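Local coordinates for protein ferredoxin component of dioxygenase (Sphingobium yanoikuyae, PDB 2I7F) that probably carries electrons through a Rieske-type [2Fe-2S] cluster to the terminal oxygenase of a biphenyl 2,3-dioxygenase system, at residues Asn3-Asp15 against Val92-Pro104. Numbering follows the deposited sequence.
Sequences NKLRLCQVASVKD and VTIEDGWVCIDQP. With SO4 (sulfate ion), chain C.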
ATOM      1  N   ASN A   3      13.093  15.045  -5.529  1.00 28.44           N
ATOM      2  CA  ASN A   3      13.182  14.653  -4.098  1.00 26.97           C
ATOM      3  C   ASN A   3      11.874  13.965  -3.714  1.00 26.29           C
ATOM      4  O   ASN A   3      11.678  12.834  -4.144  1.00 25.85           O
ATOM      5  CB  ASN A   3      13.526  15.860  -3.211  1.00 28.15           C
ATOM      6  CG  ASN A   3      14.039  15.461  -1.803  1.00 30.09           C
ATOM      7  OD1 ASN A   3      14.399  16.342  -0.980  1.00 36.16           O
ATOM      8  ND2 ASN A   3      14.097  14.142  -1.529  1.00 33.74           N
ATOM      9  N   LYS A   4      10.969  14.619  -2.972  1.00 24.40           N
ATOM     10  CA  LYS A   4       9.823  13.932  -2.369  1.00 24.06           C
ATOM     11  C   LYS A   4       8.452  14.314  -2.917  1.00 22.93           C
ATOM     12  O   LYS A   4       8.226  15.446  -3.353  1.00 22.40           O
ATOM     13  CB  LYS A   4       9.832  14.110  -0.851  1.00 24.34           C
ATOM     14  CG  LYS A   4      11.189  13.732  -0.263  1.00 24.86           C
ATOM     15  CD  LYS A   4      11.107  13.111   1.077  1.00 25.53           C
ATOM     16  CE  LYS A   4      12.486  12.744   1.590  1.00 26.49           C
ATOM     17  NZ  LYS A   4      13.214  11.756   0.778  1.00 29.51           N
ATOM     18  N   LEU A   5       7.561  13.327  -2.899  1.00 21.44           N
ATOM     19  CA  LEU A   5       6.179  13.464  -3.342  1.00 21.07           C
ATOM     20  C   LEU A   5       5.291  13.280  -2.143  1.00 19.97           C
ATOM     21  O   LEU A   5       5.412  12.272  -1.481  1.00 18.98           O
ATOM     22  CB  LEU A   5       5.814  12.364  -4.351  1.00 21.46           C
ATOM     23  CG  LEU A   5       6.499  12.369  -5.709  1.00 23.20           C
ATOM     24  CD1 LEU A   5       6.051  11.183  -6.590  1.00 21.94           C
ATOM     25  CD2 LEU A   5       6.207  13.714  -6.336  1.00 24.19           C
ATOM     26  N   ARG A   6       4.416  14.243  -1.852  1.00 19.12           N
ATOM     27  CA  ARG A   6       3.391  14.059  -0.818  1.00 19.89           C
ATOM     28  C   ARG A   6       2.231  13.171  -1.308  1.00 19.58           C
ATOM     29  O   ARG A   6       1.676  13.417  -2.375  1.00 20.53           O
ATOM     30  CB  ARG A   6       2.851  15.409  -0.362  1.00 19.78           C
ATOM     31  CG  ARG A   6       3.879  16.188   0.383  1.00 21.47           C
ATOM     32  CD  ARG A   6       3.420  17.555   0.805  1.00 22.28           C
ATOM     33  NE  ARG A   6       3.147  18.340  -0.365  1.00 25.00           N
ATOM     34  CZ  ARG A   6       2.808  19.620  -0.357  1.00 27.63           C
ATOM     35  NH1 ARG A   6       2.685  20.284   0.785  1.00 27.81           N
ATOM     36  NH2 ARG A   6       2.624  20.234  -1.515  1.00 27.38           N
ATOM     37  N   LEU A   7       1.858  12.164  -0.521  1.00 18.79           N
ATOM     38  CA  LEU A   7       0.752  11.259  -0.876  1.00 19.38           C
ATOM     39  C   LEU A   7      -0.560  11.617  -0.182  1.00 19.00           C
ATOM     40  O   LEU A   7      -1.595  11.733  -0.835  1.00 19.79           O
ATOM     41  CB  LEU A   7       1.123   9.771  -0.643  1.00 18.60           C
ATOM     42  CG  LEU A   7       2.421   9.345  -1.320  1.00 16.59           C
ATOM     43  CD1 LEU A   7       2.746   7.840  -1.056  1.00 13.62           C
ATOM     44  CD2 LEU A   7       2.379   9.658  -2.825  1.00 13.91           C
ATOM     45  N   CYS A   8      -0.494  11.864   1.125  1.00 20.23           N
ATOM     46  CA  CYS A   8      -1.676  12.074   1.941  1.00 19.88           C
ATOM     47  C   CYS A   8      -1.197  12.404   3.324  1.00 19.76           C
ATOM     48  O   CYS A   8      -0.041  12.157   3.655  1.00 19.64           O
ATOM     49  CB  CYS A   8      -2.592  10.823   1.958  1.00 21.22           C
ATOM     50  SG  CYS A   8      -1.975   9.303   2.769  1.00 21.34           S
ATOM     51  N   GLN A   9      -2.075  12.971   4.144  1.00 19.09           N
ATOM     52  CA  GLN A   9      -1.715  13.282   5.512  1.00 19.84           C
ATOM     53  C   GLN A   9      -1.649  11.986   6.322  1.00 19.04           C
ATOM     54  O   GLN A   9      -2.449  11.085   6.128  1.00 16.87           O
ATOM     55  CB  GLN A   9      -2.735  14.225   6.117  1.00 20.13           C
ATOM     56  CG  GLN A   9      -2.635  15.612   5.562  1.00 21.96           C
ATOM     57  CD  GLN A   9      -3.854  16.397   5.922  1.00 24.14           C
ATOM     58  OE1 GLN A   9      -3.847  17.139   6.905  1.00 33.27           O
ATOM     59  NE2 GLN A   9      -4.935  16.185   5.195  1.00 30.78           N
ATOM     60  N   VAL A  10      -0.663  11.902   7.202  1.00 18.32           N
ATOM     61  CA  VAL A  10      -0.518  10.766   8.122  1.00 18.05           C
ATOM     62  C   VAL A  10      -1.832  10.529   8.911  1.00 18.16           C
ATOM     63  O   VAL A  10      -2.277   9.393   9.113  1.00 16.99           O
ATOM     64  CB  VAL A  10       0.646  11.015   9.150  1.00 17.04           C
ATOM     65  CG1 VAL A  10       0.761   9.853  10.165  1.00 20.74           C
ATOM     66  CG2 VAL A  10       1.997  11.166   8.480  1.00 15.62           C
ATOM     67  N   ALA A  11      -2.418  11.622   9.395  1.00 17.56           N
ATOM     68  CA  ALA A  11      -3.720  11.563  10.126  1.00 17.61           C
ATOM     69  C   ALA A  11      -4.858  10.833   9.379  1.00 17.42           C
ATOM     70  O   ALA A  11      -5.792  10.368  10.013  1.00 16.07           O
ATOM     71  CB  ALA A  11      -4.180  12.949  10.458  1.00 16.96           C
ATOM     72  N   SER A  12      -4.811  10.817   8.044  1.00 17.81           N
ATOM     73  CA  SER A  12      -5.832  10.168   7.204  1.00 19.14           C
ATOM     74  C   SER A  12      -5.750   8.651   7.169  1.00 19.88           C
ATOM     75  O   SER A  12      -6.688   7.976   6.670  1.00 20.80           O
ATOM     76  CB  SER A  12      -5.676  10.612   5.753  1.00 19.10           C
ATOM     77  OG  SER A  12      -6.097  11.934   5.613  1.00 21.67           O
ATOM     78  N   VAL A  13      -4.627   8.092   7.615  1.00 20.22           N
ATOM     79  CA  VAL A  13      -4.390   6.662   7.478  1.00 20.27           C
ATOM     80  C   VAL A  13      -4.562   5.952   8.815  1.00 21.04           C
ATOM     81  O   VAL A  13      -3.655   5.952   9.633  1.00 20.06           O
ATOM     82  CB  VAL A  13      -2.989   6.355   6.910  1.00 21.03           C
ATOM     83  CG1 VAL A  13      -2.935   4.883   6.435  1.00 19.14           C
ATOM     84  CG2 VAL A  13      -2.623   7.358   5.798  1.00 17.64           C
ATOM     85  N   LYS A  14      -5.725   5.324   9.004  1.00 22.17           N
ATOM     86  CA  LYS A  14      -6.030   4.502  10.181  1.00 22.95           C
ATOM     87  C   LYS A  14      -5.621   3.038   9.982  1.00 23.29           C
ATOM     88  O   LYS A  14      -5.747   2.498   8.874  1.00 22.12           O
ATOM     89  CB  LYS A  14      -7.536   4.561  10.490  1.00 23.45           C
ATOM     90  CG  LYS A  14      -8.026   5.886  11.059  1.00 27.56           C
ATOM     91  CD  LYS A  14      -8.698   6.814  10.037  1.00 32.39           C
ATOM     92  CE  LYS A  14     -10.084   6.310   9.571  1.00 34.49           C
ATOM     93  NZ  LYS A  14     -10.067   5.725   8.161  1.00 34.97           N
ATOM     94  N   ASP A  15      -5.135   2.406  11.061  1.00 24.29           N
ATOM     95  CA  ASP A  15      -4.802   0.962  11.071  1.00 23.99           C
ATOM     96  C   ASP A  15      -6.060   0.239  10.707  1.00 23.99           C
ATOM     97  O   ASP A  15      -7.089   0.463  11.323  1.00 22.92           O
ATOM     98  CB  ASP A  15      -4.330   0.469  12.470  1.00 25.25           C
ATOM     99  CG  ASP A  15      -3.644  -0.939  12.437  1.00 25.66           C
ATOM    100  OD1 ASP A  15      -3.903  -1.795  11.559  1.00 31.76           O
ATOM    101  OD2 ASP A  15      -2.814  -1.196  13.315  1.00 30.17           O
ATOM    102  N   VAL A  92       9.302   5.227   2.814  1.00 16.41           N
ATOM    103  CA  VAL A  92       8.419   6.276   3.289  1.00 16.32           C
ATOM    104  C   VAL A  92       9.212   7.231   4.231  1.00 15.88           C
ATOM    105  O   VAL A  92      10.035   6.812   5.063  1.00 15.57           O
ATOM    106  CB  VAL A  92       7.125   5.677   3.954  1.00 16.93           C
ATOM    107  CG1 VAL A  92       6.127   6.741   4.330  1.00 15.65           C
ATOM    108  CG2 VAL A  92       6.465   4.654   3.016  1.00 17.15           C
ATOM    109  N   THR A  93       8.994   8.520   4.012  1.00 15.38           N
ATOM    110  CA  THR A  93       9.381   9.582   4.923  1.00 15.03           C
ATOM    111  C   THR A  93       8.095  10.340   5.326  1.00 15.23           C
ATOM    112  O   THR A  93       7.214  10.478   4.522  1.00 16.23           O
ATOM    113  CB  THR A  93      10.384  10.507   4.227  1.00 15.64           C
ATOM    114  OG1 THR A  93      11.455   9.708   3.679  1.00 15.48           O
ATOM    115  CG2 THR A  93      10.998  11.552   5.193  1.00 14.23           C
ATOM    116  N   ILE A  94       8.019  10.845   6.553  1.00 14.27           N
ATOM    117  CA  ILE A  94       6.974  11.805   6.981  1.00 13.80           C
ATOM    118  C   ILE A  94       7.580  13.192   7.014  1.00 12.81           C
ATOM    119  O   ILE A  94       8.613  13.434   7.679  1.00 12.28           O
ATOM    120  CB  ILE A  94       6.408  11.471   8.393  1.00 13.29           C
ATOM    121  CG1 ILE A  94       5.611  10.151   8.301  1.00 14.60           C
ATOM    122  CG2 ILE A  94       5.537  12.604   8.929  1.00 11.95           C
ATOM    123  CD1 ILE A  94       5.278   9.550   9.676  1.00 17.44           C
ATOM    124  N   GLU A  95       6.960  14.077   6.242  1.00 12.95           N
ATOM    125  CA  GLU A  95       7.412  15.435   6.080  1.00 12.55           C
ATOM    126  C   GLU A  95       6.260  16.305   6.474  1.00 12.50           C
ATOM    127  O   GLU A  95       5.293  16.359   5.757  1.00 13.53           O
ATOM    128  CB  GLU A  95       7.799  15.718   4.627  1.00 12.46           C
ATOM    129  CG  GLU A  95       8.962  14.869   4.083  1.00 12.01           C
ATOM    130  CD  GLU A  95      10.299  15.236   4.659  1.00 12.28           C
ATOM    131  OE1 GLU A  95      10.392  16.173   5.488  1.00 13.08           O
ATOM    132  OE2 GLU A  95      11.298  14.593   4.272  1.00 14.97           O
ATOM    133  N   ASP A  96       6.355  16.930   7.638  1.00 12.78           N
ATOM    134  CA  ASP A  96       5.415  17.922   8.085  1.00 13.68           C
ATOM    135  C   ASP A  96       3.996  17.397   8.093  1.00 13.80           C
ATOM    136  O   ASP A  96       3.078  18.050   7.582  1.00 13.65           O
ATOM    137  CB  ASP A  96       5.493  19.194   7.215  1.00 13.98           C
ATOM    138  CG  ASP A  96       4.907  20.399   7.907  1.00 15.46           C
ATOM    139  OD1 ASP A  96       5.163  20.577   9.112  1.00 17.93           O
ATOM    140  OD2 ASP A  96       4.222  21.200   7.232  1.00 19.91           O
ATOM    141  N   GLY A  97       3.828  16.225   8.682  1.00 14.56           N
ATOM    142  CA  GLY A  97       2.520  15.562   8.727  1.00 14.87           C
ATOM    143  C   GLY A  97       2.060  14.865   7.485  1.00 15.12           C
ATOM    144  O   GLY A  97       0.966  14.319   7.490  1.00 15.81           O
ATOM    145  N   TRP A  98       2.838  14.911   6.406  1.00 15.94           N
ATOM    146  CA  TRP A  98       2.522  14.166   5.173  1.00 15.67           C
ATOM    147  C   TRP A  98       3.280  12.847   4.998  1.00 15.09           C
ATOM    148  O   TRP A  98       4.478  12.767   5.230  1.00 15.14           O
ATOM    149  CB  TRP A  98       2.748  15.051   3.918  1.00 17.34           C
ATOM    150  CG  TRP A  98       1.755  16.128   3.825  1.00 18.90           C
ATOM    151  CD1 TRP A  98       1.790  17.322   4.496  1.00 19.18           C
ATOM    152  CD2 TRP A  98       0.533  16.133   3.054  1.00 18.43           C
ATOM    153  NE1 TRP A  98       0.669  18.058   4.192  1.00 20.58           N
ATOM    154  CE2 TRP A  98      -0.117  17.359   3.315  1.00 20.92           C
ATOM    155  CE3 TRP A  98      -0.046  15.245   2.143  1.00 19.58           C
ATOM    156  CZ2 TRP A  98      -1.328  17.717   2.696  1.00 20.92           C
ATOM    157  CZ3 TRP A  98      -1.248  15.589   1.555  1.00 20.21           C
ATOM    158  CH2 TRP A  98      -1.885  16.801   1.844  1.00 19.78           C
ATOM    159  N   VAL A  99       2.566  11.829   4.545  1.00 16.44           N
ATOM    160  CA  VAL A  99       3.161  10.603   4.019  1.00 15.58           C
ATOM    161  C   VAL A  99       3.806  10.898   2.669  1.00 16.85           C
ATOM    162  O   VAL A  99       3.117  11.295   1.722  1.00 17.13           O
ATOM    163  CB  VAL A  99       2.141   9.448   3.830  1.00 15.70           C
ATOM    164  CG1 VAL A  99       2.852   8.239   3.311  1.00 12.78           C
ATOM    165  CG2 VAL A  99       1.470   9.094   5.163  1.00 11.27           C
ATOM    166  N   CYS A 100       5.139  10.740   2.596  1.00 17.77           N
ATOM    167  CA  CYS A 100       5.863  10.946   1.360  1.00 17.34           C
ATOM    168  C   CYS A 100       6.673   9.742   0.938  1.00 17.73           C
ATOM    169  O   CYS A 100       7.093   8.930   1.760  1.00 16.46           O
ATOM    170  CB  CYS A 100       6.822  12.152   1.456  1.00 17.30           C
ATOM    171  SG  CYS A 100       6.148  13.706   1.956  1.00 16.04           S
ATOM    172  N   ILE A 101       6.920   9.690  -0.373  1.00 19.21           N
ATOM    173  CA  ILE A 101       7.855   8.769  -1.012  1.00 19.96           C
ATOM    174  C   ILE A 101       8.769   9.596  -1.939  1.00 21.47           C
ATOM    175  O   ILE A 101       8.491  10.744  -2.231  1.00 21.24           O
ATOM    176  CB  ILE A 101       7.157   7.609  -1.779  1.00 19.61           C
ATOM    177  CG1 ILE A 101       6.276   8.114  -2.946  1.00 19.69           C
ATOM    178  CG2 ILE A 101       6.387   6.712  -0.778  1.00 16.73           C
ATOM    179  CD1 ILE A 101       5.957   7.046  -4.032  1.00 18.71           C
ATOM    180  N   ASP A 102       9.865   9.007  -2.363  1.00 22.75           N
ATOM    181  CA  ASP A 102      10.801   9.686  -3.228  1.00 25.01           C
ATOM    182  C   ASP A 102      10.203   9.699  -4.607  1.00 25.70           C
ATOM    183  O   ASP A 102       9.520   8.759  -4.986  1.00 25.31           O
ATOM    184  CB  ASP A 102      12.159   8.962  -3.256  1.00 25.79           C
ATOM    185  CG  ASP A 102      12.899   8.998  -1.898  1.00 30.25           C
ATOM    186  OD1 ASP A 102      12.583   9.823  -1.016  1.00 32.28           O
ATOM    187  OD2 ASP A 102      13.834   8.174  -1.713  1.00 36.99           O
ATOM    188  N   GLN A 103      10.435  10.771  -5.350  1.00 26.67           N
ATOM    189  CA  GLN A 103      10.159  10.772  -6.794  1.00 28.66           C
ATOM    190  C   GLN A 103      11.111   9.720  -7.422  1.00 29.15           C
ATOM    191  O   GLN A 103      12.319   9.784  -7.206  1.00 29.08           O
ATOM    192  CB  GLN A 103      10.425  12.167  -7.358  1.00 29.04           C
ATOM    193  CG  GLN A 103       9.243  12.843  -8.078  1.00 30.60           C
ATOM    194  CD  GLN A 103       9.405  14.375  -8.147  1.00 30.18           C
ATOM    195  OE1 GLN A 103       9.641  15.062  -7.132  1.00 28.42           O
ATOM    196  NE2 GLN A 103       9.300  14.904  -9.342  1.00 33.74           N
ATOM    197  N   PRO A 104      10.588   8.708  -8.126  1.00 30.83           N
ATOM    198  CA  PRO A 104      11.506   7.655  -8.584  1.00 31.17           C
ATOM    199  C   PRO A 104      11.864   7.811 -10.063  1.00 31.87           C
ATOM    200  O   PRO A 104      12.233   8.904 -10.493  1.00 31.84           O
ATOM    201  CB  PRO A 104      10.689   6.368  -8.365  1.00 32.52           C
ATOM    202  CG  PRO A 104       9.185   6.839  -8.491  1.00 32.28           C
ATOM    203  CD  PRO A 104       9.203   8.399  -8.528  1.00 31.43           C
TER
HETATM  204  S   SO4 C 500      -5.280  13.894   2.445  1.00 52.92           S
HETATM  205  O1  SO4 C 500      -4.467  13.897   1.221  1.00 53.25           O
HETATM  206  O2  SO4 C 500      -4.685  13.133   3.540  1.00 49.98           O
HETATM  207  O3  SO4 C 500      -5.481  15.284   2.884  1.00 54.14           O
HETATM  208  O4  SO4 C 500      -6.583  13.278   2.135  1.00 54.51           O
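The indole of W98 lies between the aliphatic parts of two side chains of strand 4-9, R6 and Q9. R6 CD sits over one face, 3.9 Å from the centroid of the five-membered ring; Q9 CG covers the opposite face, 3.8 Å from that of the six-membered ring. Both are CH-pi contacts. The guanidinium of R6 is turned 53° from the indole and is at most weakly attracted to it, whereas the amide of Q9 is tilted by 24°. E95 O lies in plane at the ring's edge, and C8 C comes within 3.3 Å of W98 CE3. With W98 cut back to an alanine, R6 and Q9 would probably lose the face each rests on, and R6 would be freer to swing. Q9 N and S12 OG hydrogen-bond to O2 of a sulfate, probably from the crystallisation liquor. Strands 4-9 and 98-102 pair antiparallel: L5 N hydrogen-bonds to I101 O (2.8 Å), L7 N to V99 O (2.7 Å). Beyond the strand, V10 N donates a hydrogen bond to G97 O in the type I' turn of the 92-102 hairpin. On the buried face L7 CD1 packs on I101 CG2 (3.8 Å), with V40 and L29 beyond. K4 passes E95 OE2 with CD and CE, and bends at chi2 and chi4 (-62°) bring NZ 2.7 Å from D102 OD1, a salt bridge. Main-chain hydrogen bonds, apolar packing inside, and CH-pi contacts and one salt bridge outside thus join the N-terminal edge strand to the C-terminal hairpin of the Rieske domain, far from the cluster.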